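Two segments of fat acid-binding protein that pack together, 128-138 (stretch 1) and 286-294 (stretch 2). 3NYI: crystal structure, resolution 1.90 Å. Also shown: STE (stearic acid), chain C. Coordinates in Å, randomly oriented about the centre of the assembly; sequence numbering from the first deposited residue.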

# COMPACT_ATOMS: atom_id res chain seq x y z
N THR A 128 0.07 -0.55 -0.14
CA THR A 128 0.20 -0.07 -1.52
C THR A 128 -0.69 1.16 -1.79
O THR A 128 -0.56 2.17 -1.09
CB THR A 128 0.08 -1.25 -2.57
OG1 THR A 128 0.24 -0.75 -3.91
CG2 THR A 128 -1.26 -2.04 -2.44
N VAL A 129 -1.57 1.09 -2.80
CA VAL A 129 -2.32 2.28 -3.23
C VAL A 129 -3.02 3.05 -2.08
O VAL A 129 -3.00 4.28 -2.07
CB VAL A 129 -3.30 1.98 -4.41
CG1 VAL A 129 -4.43 1.04 -3.97
CG2 VAL A 129 -3.88 3.30 -5.04
N THR A 130 -3.64 2.35 -1.12
CA THR A 130 -4.35 3.06 -0.06
C THR A 130 -3.40 3.59 0.99
O THR A 130 -3.71 4.54 1.67
CB THR A 130 -5.47 2.24 0.63
OG1 THR A 130 -5.03 0.89 0.82
CG2 THR A 130 -6.79 2.25 -0.20
N GLN A 131 -2.24 2.96 1.15
CA GLN A 131 -1.24 3.53 2.01
C GLN A 131 -0.72 4.81 1.36
O GLN A 131 -0.53 5.81 2.04
CB GLN A 131 -0.08 2.54 2.26
CG GLN A 131 0.86 2.97 3.38
CD GLN A 131 1.87 1.86 3.66
OE1 GLN A 131 1.63 0.70 3.34
NE2 GLN A 131 3.01 2.22 4.24
N ALA A 132 -0.50 4.78 0.04
CA ALA A 132 -0.11 5.99 -0.68
C ALA A 132 -1.19 7.10 -0.59
O ALA A 132 -0.87 8.28 -0.35
CB ALA A 132 0.20 5.66 -2.14
N LEU A 133 -2.45 6.72 -0.76
CA LEU A 133 -3.56 7.69 -0.64
C LEU A 133 -3.63 8.32 0.75
O LEU A 133 -3.88 9.52 0.88
CB LEU A 133 -4.90 7.01 -0.96
CG LEU A 133 -5.10 6.73 -2.45
CD1 LEU A 133 -6.29 5.81 -2.68
CD2 LEU A 133 -5.27 8.07 -3.22
N LEU A 134 -3.42 7.51 1.80
CA LEU A 134 -3.46 8.05 3.15
C LEU A 134 -2.31 9.01 3.40
O LEU A 134 -2.49 10.10 3.94
CB LEU A 134 -3.44 6.93 4.20
CG LEU A 134 -3.53 7.43 5.65
CD1 LEU A 134 -4.94 7.99 5.95
CD2 LEU A 134 -3.18 6.31 6.63
N ILE A 135 -1.10 8.61 3.02
CA ILE A 135 0.03 9.50 3.17
C ILE A 135 -0.22 10.81 2.44
O ILE A 135 0.02 11.89 2.96
CB ILE A 135 1.32 8.84 2.65
CG1 ILE A 135 1.73 7.72 3.61
CG2 ILE A 135 2.41 9.87 2.57
CD1 ILE A 135 2.76 6.72 2.99
N ASP A 136 -0.73 10.70 1.22
CA ASP A 136 -1.03 11.88 0.43
C ASP A 136 -2.10 12.79 1.07
O ASP A 136 -1.99 14.01 1.01
CB ASP A 136 -1.42 11.49 -1.00
CG ASP A 136 -1.62 12.71 -1.89
OD1 ASP A 136 -0.66 13.50 -2.05
OD2 ASP A 136 -2.75 12.87 -2.40
N GLN A 137 -3.11 12.21 1.71
CA GLN A 137 -4.06 13.05 2.44
C GLN A 137 -3.33 13.80 3.55
O GLN A 137 -3.57 14.98 3.77
CB GLN A 137 -5.22 12.23 3.01
CG GLN A 137 -6.24 11.78 1.96
CD GLN A 137 -6.94 12.97 1.30
OE1 GLN A 137 -7.46 13.84 1.99
NE2 GLN A 137 -6.95 13.00 -0.03
N PHE A 138 -2.40 13.13 4.23
CA PHE A 138 -1.64 13.76 5.29
C PHE A 138 -0.75 14.87 4.74
O PHE A 138 -0.68 15.96 5.29
CB PHE A 138 -0.78 12.73 6.04
CG PHE A 138 -0.47 13.13 7.45
CD1 PHE A 138 -1.40 12.91 8.46
CD2 PHE A 138 0.74 13.74 7.76
CE1 PHE A 138 -1.14 13.30 9.75
CE2 PHE A 138 1.01 14.14 9.06
CZ PHE A 138 0.07 13.91 10.06
N GLY A 286 -5.89 -3.17 -9.88
CA GLY A 286 -7.02 -2.68 -9.11
C GLY A 286 -6.97 -1.20 -8.87
O GLY A 286 -6.19 -0.49 -9.50
N LEU A 287 -7.83 -0.74 -7.98
CA LEU A 287 -7.91 0.68 -7.68
C LEU A 287 -8.10 0.86 -6.19
O LEU A 287 -8.61 -0.03 -5.50
CB LEU A 287 -9.06 1.35 -8.46
CG LEU A 287 -10.49 0.95 -8.08
CD1 LEU A 287 -11.44 2.10 -8.34
CD2 LEU A 287 -10.92 -0.28 -8.86
N GLY A 288 -7.64 2.01 -5.69
CA GLY A 288 -7.83 2.39 -4.30
C GLY A 288 -8.59 3.70 -4.23
O GLY A 288 -8.52 4.53 -5.15
N VAL A 289 -9.34 3.88 -3.15
CA VAL A 289 -10.07 5.13 -2.97
C VAL A 289 -9.92 5.56 -1.53
O VAL A 289 -9.67 4.73 -0.65
CB VAL A 289 -11.58 4.98 -3.31
CG1 VAL A 289 -11.74 4.31 -4.66
CG2 VAL A 289 -12.31 4.18 -2.21
N ILE A 290 -10.07 6.85 -1.29
CA ILE A 290 -10.07 7.36 0.08
C ILE A 290 -10.85 8.65 0.10
O ILE A 290 -10.93 9.34 -0.92
CB ILE A 290 -8.62 7.60 0.60
CG1 ILE A 290 -8.59 7.69 2.13
CG2 ILE A 290 -8.03 8.85 -0.03
CD1 ILE A 290 -7.15 7.62 2.76
N ARG A 291 -11.41 8.99 1.25
CA ARG A 291 -12.19 10.23 1.38
C ARG A 291 -11.25 11.42 1.29
O ARG A 291 -10.12 11.36 1.77
CB ARG A 291 -12.93 10.30 2.72
CG ARG A 291 -14.26 9.58 2.76
CD ARG A 291 -15.29 10.32 1.93
NE ARG A 291 -15.65 11.60 2.53
CZ ARG A 291 -16.69 11.78 3.34
NH1 ARG A 291 -17.47 10.76 3.67
NH2 ARG A 291 -16.94 12.98 3.83
N LYS A 292 -11.71 12.51 0.67
CA LYS A 292 -10.97 13.77 0.73
C LYS A 292 -11.12 14.36 2.13
O LYS A 292 -12.25 14.56 2.59
CB LYS A 292 -11.48 14.77 -0.30
CG LYS A 292 -11.55 14.27 -1.71
CD LYS A 292 -12.57 15.13 -2.48
CE LYS A 292 -12.47 14.95 -3.98
NZ LYS A 292 -13.36 15.92 -4.67
N TYR A 293 -10.01 14.64 2.80
CA TYR A 293 -10.10 15.14 4.17
C TYR A 293 -11.02 16.36 4.31
O TYR A 293 -11.67 16.52 5.34
CB TYR A 293 -8.71 15.46 4.76
CG TYR A 293 -8.21 16.84 4.41
CD1 TYR A 293 -8.52 17.94 5.21
CD2 TYR A 293 -7.42 17.05 3.28
CE1 TYR A 293 -8.06 19.21 4.89
CE2 TYR A 293 -6.96 18.31 2.96
CZ TYR A 293 -7.29 19.39 3.76
OH TYR A 293 -6.83 20.64 3.44
N GLU A 294 -11.07 17.20 3.28
CA GLU A 294 -11.88 18.44 3.30
C GLU A 294 -13.35 18.18 3.56
O GLU A 294 -14.08 19.06 4.01
CB GLU A 294 -11.79 19.19 1.96
CG GLU A 294 -10.41 19.67 1.59
CD GLU A 294 -9.69 18.71 0.68
OE1 GLU A 294 -9.92 17.48 0.82
OE2 GLU A 294 -8.89 19.17 -0.16
C1 STE C . 6.66 -8.65 5.81
O1 STE C . 6.59 -8.27 6.94
O2 STE C . 7.27 -9.65 5.57
C2 STE C . 5.77 -7.99 4.73
C3 STE C . 4.49 -8.84 4.49
C4 STE C . 3.67 -8.24 3.32
C5 STE C . 2.28 -8.91 3.22
C6 STE C . 1.50 -8.32 2.02
C7 STE C . 0.15 -9.04 1.82
C8 STE C . -0.64 -8.30 0.71
C9 STE C . -2.00 -8.99 0.44
C10 STE C . -2.70 -8.26 -0.74
C11 STE C . -3.29 -6.95 -0.23
C12 STE C . -2.93 -5.69 -1.06
C13 STE C . -2.57 -5.96 -2.53
C14 STE C . -3.35 -4.92 -3.37
C15 STE C . -2.78 -4.82 -4.81
C16 STE C . -3.81 -4.07 -5.69
C17 STE C . -3.56 -2.55 -5.59
C18 STE C . -4.46 -1.78 -6.60
O HOH W 1 -8.22 15.79 -0.62

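The most unusual feature of this contact is a place with no side chain at all: G288, within the strand, turns its bare CA toward the helix, and the helix leans in over it. V129 CG1 lies 3.7 Å from G288 CA, and an ideal CB built on that glycine would fall only 2.6 Å from V129 CG1, a plain clash. The same imagined carbon would sit a tight 3.4 Å from both T130 CG2 and L133 CD1. Three helix side chains therefore converge on a space that any CB would invade, and the glycine is read here as a condition of the close fit.

The backbones set up this approach. Helix 128-138 and strand 286-291 run in nearly the same direction, 29° apart, and their axes come within 7.4 Å. The CA atoms of T130 and G288 are 5.5 Å apart, whereas those of L133 and I290 are 6.6 Å apart, so the chains are closer at the glycine than where a full side chain must be accommodated. The helix supplies its own internal order through successive i to i+4 hydrogen bonds, such as L133 N to V129 O at 2.8 Å and Q137 N to L133 O at 2.9 Å. That repeat places V129, L133 and Q137 one turn apart, all with CB directed toward the strand.

On the strand, the alternation of side chains does the complementary work. I290 points toward the helix, as a CB on G288 would, while L287, V289 and R291 point away. L133 spans the two inward positions: its CD1 rests against the backbone at G288 C, 3.5 Å away, and its CB meets I290 CG2 at 3.7 Å. I290, extended with both chi angles near t, also reaches L134, whose CD1 is 3.9 Å from I290 CD1. The two I290 contacts are between apolar side chains, rewarded by burial and shape and free of any directional demand. T130 adds a methyl from the side, with CG2 3.8 Å from V289 O.

Beyond I290 the chemistry changes. Q137, folded with chi1 and chi2 both m, keeps its CG 4.0 Å from I290 CG2 and carries its amide past the end of the strand. There Y293 N donates a hydrogen bond to Q137 OE1, 2.8 Å long with an N-H...O angle of 162°. It is the only direct hydrogen bond between the stretches, and it gives the backbone NH of Y293, where the chain enters a 3-10 segment, a side-chain acceptor. The other half of the amide is also used: Q137 NE2 donates to water 1 at 3.1 Å, and that water donates to E294 OE1 at 2.8 Å.

At the opposite end, stearic acid adjoins both stretches. Its C18 lies 3.9 Å from V129 CG1 and 3.4 Å from G286 C, so the lipid tail ends beside the contact, as suits a fatty acid-binding protein.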